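Local coordinates for SCO1 protein (Saccharomyces cerevisiae, PDB 2B7K) that acts as a mitochondrial copper chaperone required for subunits 1 and 2 of cytochrome c oxidase to accumulate, probably by delivering copper, at residues L66-L71 with I77-L82. Numbering follows the deposited sequence.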
ATOM      1  N   LEU A  66       1.640 -10.480   7.717  1.00 14.33           N
ATOM      2  CA  LEU A  66       0.794 -11.475   8.374  1.00 15.98           C
ATOM      3  C   LEU A  66      -0.541 -11.542   7.644  1.00 15.22           C
ATOM      4  O   LEU A  66      -1.066 -12.627   7.392  1.00 14.33           O
ATOM      5  CB  LEU A  66       0.561 -11.102   9.837  1.00 24.28           C
ATOM      6  CG  LEU A  66       1.776 -11.167  10.768  1.00 27.70           C
ATOM      7  CD1 LEU A  66       1.337 -10.823  12.176  1.00 28.03           C
ATOM      8  CD2 LEU A  66       2.389 -12.563  10.731  1.00 27.40           C
ATOM      9  N   TRP A  67      -1.084 -10.374   7.312  1.00 14.03           N
ATOM     10  CA  TRP A  67      -2.355 -10.302   6.594  1.00 13.84           C
ATOM     11  C   TRP A  67      -2.273 -11.005   5.242  1.00 12.49           C
ATOM     12  O   TRP A  67      -3.125 -11.830   4.905  1.00 12.84           O
ATOM     13  CB  TRP A  67      -2.765  -8.845   6.346  1.00 14.25           C
ATOM     14  CG  TRP A  67      -3.249  -8.082   7.553  1.00 14.17           C
ATOM     15  CD1 TRP A  67      -3.563  -8.583   8.781  1.00 15.04           C
ATOM     16  CD2 TRP A  67      -3.496  -6.673   7.618  1.00 15.66           C
ATOM     17  NE1 TRP A  67      -3.991  -7.569   9.615  1.00 16.89           N
ATOM     18  CE2 TRP A  67      -3.961  -6.387   8.923  1.00 18.16           C
ATOM     19  CE3 TRP A  67      -3.373  -5.622   6.696  1.00 17.90           C
ATOM     20  CZ2 TRP A  67      -4.300  -5.092   9.334  1.00 18.33           C
ATOM     21  CZ3 TRP A  67      -3.710  -4.331   7.101  1.00 19.83           C
ATOM     22  CH2 TRP A  67      -4.170  -4.080   8.412  1.00 19.21           C
ATOM     23  N   LEU A  68      -1.261 -10.657   4.454  1.00 12.43           N
ATOM     24  CA  LEU A  68      -1.090 -11.257   3.135  1.00 13.69           C
ATOM     25  C   LEU A  68      -1.030 -12.779   3.171  1.00 14.26           C
ATOM     26  O   LEU A  68      -1.697 -13.452   2.380  1.00 12.54           O
ATOM     27  CB  LEU A  68       0.170 -10.712   2.468  1.00 12.92           C
ATOM     28  CG  LEU A  68       0.108  -9.214   2.154  1.00 14.57           C
ATOM     29  CD1 LEU A  68       1.464  -8.734   1.650  1.00 15.76           C
ATOM     30  CD2 LEU A  68      -0.973  -8.950   1.119  1.00 14.61           C
ATOM     31  N   ASN A  69      -0.241 -13.325   4.090  1.00 14.07           N
ATOM     32  CA  ASN A  69      -0.123 -14.776   4.195  1.00 15.30           C
ATOM     33  C   ASN A  69      -1.416 -15.446   4.652  1.00 14.07           C
ATOM     34  O   ASN A  69      -1.751 -16.530   4.184  1.00 15.54           O
ATOM     35  CB  ASN A  69       1.028 -15.141   5.129  1.00 20.13           C
ATOM     36  CG  ASN A  69       2.374 -15.077   4.434  1.00 21.88           C
ATOM     37  OD1 ASN A  69       3.421 -15.067   5.078  1.00 24.85           O
ATOM     38  ND2 ASN A  69       2.350 -15.043   3.105  1.00 23.47           N
ATOM     39  N   THR A  70      -2.141 -14.809   5.563  1.00 14.06           N
ATOM     40  CA  THR A  70      -3.400 -15.369   6.036  1.00 14.02           C
ATOM     41  C   THR A  70      -4.414 -15.310   4.898  1.00 14.88           C
ATOM     42  O   THR A  70      -5.174 -16.254   4.677  1.00 13.35           O
ATOM     43  CB  THR A  70      -3.957 -14.570   7.227  1.00 16.55           C
ATOM     44  OG1 THR A  70      -3.065 -14.692   8.339  1.00 18.09           O
ATOM     45  CG2 THR A  70      -5.324 -15.085   7.624  1.00 18.13           C
ATOM     46  N   LEU A  71      -4.419 -14.193   4.174  1.00 13.28           N
ATOM     47  CA  LEU A  71      -5.355 -14.020   3.068  1.00 15.61           C
ATOM     48  C   LEU A  71      -5.185 -15.080   1.987  1.00 15.51           C
ATOM     49  O   LEU A  71      -6.158 -15.685   1.536  1.00 17.58           O
ATOM     50  CB  LEU A  71      -5.196 -12.620   2.460  1.00 14.57           C
ATOM     51  CG  LEU A  71      -5.842 -11.518   3.306  1.00 16.45           C
ATOM     52  CD1 LEU A  71      -5.381 -10.147   2.833  1.00 16.66           C
ATOM     53  CD2 LEU A  71      -7.363 -11.643   3.202  1.00 14.13           C
ATOM     54  N   ILE A  77      -6.998 -15.441  -1.326  1.00 17.19           N
ATOM     55  CA  ILE A  77      -7.078 -14.069  -1.808  1.00 17.21           C
ATOM     56  C   ILE A  77      -5.670 -13.535  -2.005  1.00 17.73           C
ATOM     57  O   ILE A  77      -4.820 -13.680  -1.126  1.00 18.25           O
ATOM     58  CB  ILE A  77      -7.817 -13.156  -0.791  1.00 21.12           C
ATOM     59  CG1 ILE A  77      -9.312 -13.484  -0.787  1.00 23.35           C
ATOM     60  CG2 ILE A  77      -7.580 -11.685  -1.129  1.00 24.01           C
ATOM     61  CD1 ILE A  77     -10.110 -12.720   0.267  1.00 20.87           C
ATOM     62  N   THR A  78      -5.429 -12.920  -3.158  1.00 21.39           N
ATOM     63  CA  THR A  78      -4.124 -12.344  -3.464  1.00 24.01           C
ATOM     64  C   THR A  78      -4.272 -10.845  -3.732  1.00 23.92           C
ATOM     65  O   THR A  78      -4.973 -10.439  -4.657  1.00 25.55           O
ATOM     66  CB  THR A  78      -3.498 -12.996  -4.718  1.00 39.07           C
ATOM     67  OG1 THR A  78      -3.371 -14.407  -4.515  1.00 40.75           O
ATOM     68  CG2 THR A  78      -2.122 -12.403  -4.994  1.00 41.17           C
ATOM     69  N   LEU A  79      -3.620 -10.027  -2.916  1.00 22.14           N
ATOM     70  CA  LEU A  79      -3.686  -8.582  -3.095  1.00 21.08           C
ATOM     71  C   LEU A  79      -2.420  -8.072  -3.773  1.00 20.44           C
ATOM     72  O   LEU A  79      -1.437  -8.804  -3.917  1.00 22.24           O
ATOM     73  CB  LEU A  79      -3.820  -7.871  -1.744  1.00 19.45           C
ATOM     74  CG  LEU A  79      -4.949  -8.242  -0.784  1.00 21.25           C
ATOM     75  CD1 LEU A  79      -4.774  -7.442   0.503  1.00 20.24           C
ATOM     76  CD2 LEU A  79      -6.309  -7.951  -1.410  1.00 21.51           C
ATOM     77  N   GLN A  80      -2.464  -6.812  -4.200  1.00 14.15           N
ATOM     78  CA  GLN A  80      -1.315  -6.144  -4.806  1.00 13.36           C
ATOM     79  C   GLN A  80      -0.852  -5.163  -3.731  1.00 11.68           C
ATOM     80  O   GLN A  80      -1.365  -4.049  -3.641  1.00 12.54           O
ATOM     81  CB  GLN A  80      -1.714  -5.356  -6.065  1.00 14.12           C
ATOM     82  CG  GLN A  80      -0.570  -4.467  -6.578  1.00 15.71           C
ATOM     83  CD  GLN A  80      -0.832  -3.860  -7.945  1.00 17.74           C
ATOM     84  OE1 GLN A  80      -0.048  -4.056  -8.876  1.00 20.24           O
ATOM     85  NE2 GLN A  80      -1.925  -3.114  -8.070  1.00 16.54           N
ATOM     86  N   PRO A  81       0.106  -5.576  -2.889  1.00 13.06           N
ATOM     87  CA  PRO A  81       0.610  -4.705  -1.822  1.00 14.68           C
ATOM     88  C   PRO A  81       1.645  -3.725  -2.338  1.00 14.23           C
ATOM     89  O   PRO A  81       2.601  -4.111  -3.018  1.00 13.73           O
ATOM     90  CB  PRO A  81       1.179  -5.694  -0.811  1.00 14.17           C
ATOM     91  CG  PRO A  81       1.697  -6.785  -1.679  1.00 14.89           C
ATOM     92  CD  PRO A  81       0.673  -6.932  -2.782  1.00 15.56           C
ATOM     93  N   LEU A  82       1.450  -2.452  -2.005  1.00 12.26           N
ATOM     94  CA  LEU A  82       2.345  -1.398  -2.464  1.00 11.35           C
ATOM     95  C   LEU A  82       2.842  -0.543  -1.312  1.00 11.29           C
ATOM     96  O   LEU A  82       2.053  -0.110  -0.472  1.00 13.45           O
ATOM     97  CB  LEU A  82       1.611  -0.497  -3.467  1.00 11.02           C
ATOM     98  CG  LEU A  82       1.003  -1.217  -4.674  1.00 13.54           C
ATOM     99  CD1 LEU A  82       0.081  -0.273  -5.441  1.00 13.39           C
ATOM    100  CD2 LEU A  82       2.128  -1.724  -5.566  1.00 13.37           C
TER
HETATM  101  O   HOH W   1      -2.960 -12.157  -0.021  1.00 28.38           O
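Leu71 and Ile77 bring the two backbones together where the chain turns back after helix 56-75. Their CA atoms lie 5.2 Å apart, and the segments diverge from there, reaching 7.3 Å between the CA atoms of Leu68 and Leu79. One direct backbone bond crosses the contact: Ile77 N donates to Leu71 O at 3.0 Å. It is nearly straight at the hydrogen (171°), but the donor stands above the carbonyl plane. One turn back, a water donates to Leu68 O and to Ile77 O, bridging the two carbonyls.

The side chains between are all apolar and buried. Leu79 points at the helix, and its CD1 meets two leucines. Leu79 CD1 packs 3.6 Å from Leu71 CD1 and more loosely against Leu68 CD2. The other branch of Leu71 turns to Ile77, with CD2 4.2 Å from Ile77 CD1. Leu68 also spreads its two methyls over different partners. Its CG is anti to the carbonyl carbon (chi1 -65°), which brings its methyls closer to the strand, although CB starts out to one side. Leu68 CD1 then lies against CB and CG of Pro81, both 3.9 Å away. An alanine in place of Leu68 would probably leave Pro81 without its contact from this helix segment, leave Leu79 with Leu71 alone there, and open a gap between helix and strand.

Ile45 of strand 44-49 touches both Leu79 and Pro81. Val171 and Val175 of helix 169-180 pack against Leu71. Strand 44-49, helix 56-75 and strand 80-85 form a beta-alpha-beta unit with parallel strands, and this contact packs the C-terminal part of the helix against the loop and strand that follow it. Such a unit belongs to the thioredoxin-like fold of the SCO1/SenC domain.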